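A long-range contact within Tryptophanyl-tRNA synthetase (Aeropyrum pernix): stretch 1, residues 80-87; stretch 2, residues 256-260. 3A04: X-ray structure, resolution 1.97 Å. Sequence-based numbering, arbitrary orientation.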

# COMPACT_ATOMS: atom_id res chain seq x y z
N SER A 80 -14.53 -6.92 -13.57
CA SER A 80 -14.19 -8.10 -14.28
C SER A 80 -15.54 -8.66 -14.79
O SER A 80 -16.47 -8.78 -13.96
CB SER A 80 -13.69 -9.13 -13.25
OG SER A 80 -13.20 -10.25 -13.97
N GLY A 81 -15.63 -9.04 -16.08
CA GLY A 81 -16.85 -9.70 -16.56
C GLY A 81 -18.04 -8.78 -16.64
O GLY A 81 -17.92 -7.57 -16.46
N LYS A 82 -19.23 -9.31 -16.91
CA LYS A 82 -20.31 -8.40 -17.22
C LYS A 82 -21.18 -8.16 -16.00
O LYS A 82 -21.26 -9.03 -15.09
CB LYS A 82 -21.14 -8.96 -18.39
CG LYS A 82 -20.29 -9.11 -19.72
CD LYS A 82 -21.15 -9.17 -20.98
CE LYS A 82 -21.69 -10.55 -21.18
NZ LYS A 82 -22.03 -10.84 -22.67
N PHE A 83 -21.87 -7.01 -16.00
CA PHE A 83 -22.77 -6.64 -14.92
C PHE A 83 -24.06 -7.48 -14.98
O PHE A 83 -24.76 -7.51 -16.05
CB PHE A 83 -23.09 -5.16 -15.11
CG PHE A 83 -23.84 -4.53 -13.97
CD1 PHE A 83 -25.21 -4.64 -13.88
CD2 PHE A 83 -23.13 -3.80 -12.99
CE1 PHE A 83 -25.92 -3.99 -12.86
CE2 PHE A 83 -23.81 -3.17 -12.01
CZ PHE A 83 -25.22 -3.28 -11.92
N HIS A 84 -24.41 -8.11 -13.85
CA HIS A 84 -25.49 -9.07 -13.82
C HIS A 84 -26.49 -8.74 -12.71
O HIS A 84 -26.35 -7.71 -12.01
CB HIS A 84 -24.94 -10.54 -13.80
CG HIS A 84 -24.03 -10.85 -12.65
ND1 HIS A 84 -24.35 -10.57 -11.34
CD2 HIS A 84 -22.78 -11.40 -12.62
CE1 HIS A 84 -23.37 -10.98 -10.54
NE2 HIS A 84 -22.43 -11.52 -11.29
N PHE A 85 -27.54 -9.57 -12.55
CA PHE A 85 -28.54 -9.30 -11.52
C PHE A 85 -28.04 -9.44 -10.06
O PHE A 85 -28.68 -8.93 -9.17
CB PHE A 85 -29.79 -10.21 -11.76
CG PHE A 85 -30.73 -9.60 -12.79
CD1 PHE A 85 -30.42 -9.59 -14.14
CD2 PHE A 85 -31.87 -8.95 -12.37
CE1 PHE A 85 -31.34 -8.95 -15.07
CE2 PHE A 85 -32.72 -8.34 -13.22
CZ PHE A 85 -32.46 -8.33 -14.59
N GLY A 86 -26.93 -10.15 -9.85
CA GLY A 86 -26.25 -10.14 -8.52
C GLY A 86 -25.80 -8.70 -8.23
O GLY A 86 -26.05 -8.15 -7.17
N HIS A 87 -25.18 -8.06 -9.20
CA HIS A 87 -24.70 -6.70 -9.02
C HIS A 87 -25.89 -5.79 -8.89
O HIS A 87 -25.90 -4.84 -8.07
CB HIS A 87 -23.80 -6.24 -10.20
CG HIS A 87 -22.61 -7.12 -10.46
ND1 HIS A 87 -22.42 -7.82 -11.65
CD2 HIS A 87 -21.54 -7.44 -9.69
CE1 HIS A 87 -21.27 -8.48 -11.60
NE2 HIS A 87 -20.68 -8.21 -10.45
N LYS A 256 -24.45 -20.47 -7.19
CA LYS A 256 -23.96 -19.07 -7.13
C LYS A 256 -23.88 -18.30 -8.47
O LYS A 256 -23.36 -18.82 -9.45
CB LYS A 256 -22.57 -19.11 -6.44
CG LYS A 256 -22.21 -17.95 -5.52
CD LYS A 256 -20.97 -18.32 -4.64
CE LYS A 256 -20.34 -17.09 -4.00
NZ LYS A 256 -21.26 -16.43 -3.00
N MET A 257 -24.36 -17.06 -8.49
CA MET A 257 -24.56 -16.21 -9.68
C MET A 257 -23.21 -15.66 -10.12
O MET A 257 -22.53 -15.00 -9.33
CB MET A 257 -25.59 -15.14 -9.27
CG MET A 257 -26.06 -13.98 -10.11
SD MET A 257 -27.84 -13.68 -9.73
CE MET A 257 -28.81 -14.53 -10.93
N SER A 258 -22.77 -15.96 -11.35
CA SER A 258 -21.42 -15.61 -11.83
C SER A 258 -21.30 -15.17 -13.32
O SER A 258 -21.82 -15.83 -14.22
CB SER A 258 -20.48 -16.81 -11.55
OG SER A 258 -19.29 -16.73 -12.35
N SER A 259 -20.55 -14.11 -13.63
CA SER A 259 -20.11 -13.90 -15.04
C SER A 259 -19.35 -15.09 -15.67
O SER A 259 -19.34 -15.23 -16.92
CB SER A 259 -19.30 -12.61 -15.23
OG SER A 259 -19.02 -12.38 -16.62
N SER A 260 -18.74 -15.96 -14.83
CA SER A 260 -18.00 -17.13 -15.32
C SER A 260 -18.88 -18.15 -15.98
O SER A 260 -18.43 -18.75 -16.95
CB SER A 260 -17.40 -17.87 -14.16
OG SER A 260 -17.84 -19.20 -14.29

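Three residues carry most of this contact: Met257 and Ser259 from the second stretch, and His84 from the first. The total buried surface, 266 Å² summed over both sides, is small, and the two stretches meet at chain positions at least 171 residues apart. Neither stretch is a strand here; the contact is made by side chains meeting both side chains and backbone.

Ser259 supplies the polar anchor. Its CA-to-CB bond points toward the first stretch, and its t rotamer places the hydroxyl where the backbone of Lys82 can reach it: Lys82 N donates to Ser259 OG at 3.1 Å with an N-H...acceptor angle of 161°, close to linear. This is the one hydrogen bond across the stretches, and it joins a side chain to a main chain, so the Lys82 side chain is not part of the bond. Beyond its CB, with Lys82 CB 4.4 Å from Ser259 OG, that side chain leads away. The neighbouring Gly81 lets the serine come in close. Gly81 CA lies 3.4 Å from Ser259 OG, and an ideal CB on Gly81 would point toward the second stretch and sit only 2.6 Å from Ser259 OG, a clash. A positive phi of 71° favours glycine at this position in its own right, so the local backbone and the contact make the same demand.

Met257 provides the apolar part. Its side chain also sets out toward the first stretch, and Met257 CG lies over one face of the His84 ring, 4.2 Å from the ring centroid and 24° off the normal, a CH-pi contact. Farther along, Met257 SD comes within 3.6 Å of Gly86 N and 4.5 Å of Phe85 CB, so the thioether rests against the first turn of the helix that begins at Phe85. An ideal CB on Gly86 would be tight against Met257 CG, at 3.5 Å, but its real clash would be with His84 CE1, at 2.6 Å, so the bare backbone here serves the His84 ring at least as much as the methionine.

His84 is the surface on which both partners converge. While Met257 covers a face, Ser259 N approaches near the plane of the ring, at its edge, with His84 CD2 3.7 Å away. The imidazole is held from within its own stretch. As the N-cap residue, with chi1 in the p well, it accepts a capping bond from Gly86 N to His84 ND1 at 3.0 Å, weak because the angle is just 124°. Its backbone is also engaged: His84 N donates to His87 ND1 at 3.0 Å and 161°.

The rules to be read here are economical. One serine hydroxyl meets a backbone amide, one methionine packs on a ring already tied to a helix start, and Gly81 keeps the space clear for the serine, while Gly86 keeps it clear mainly for the His84 ring and more modestly for the methionine.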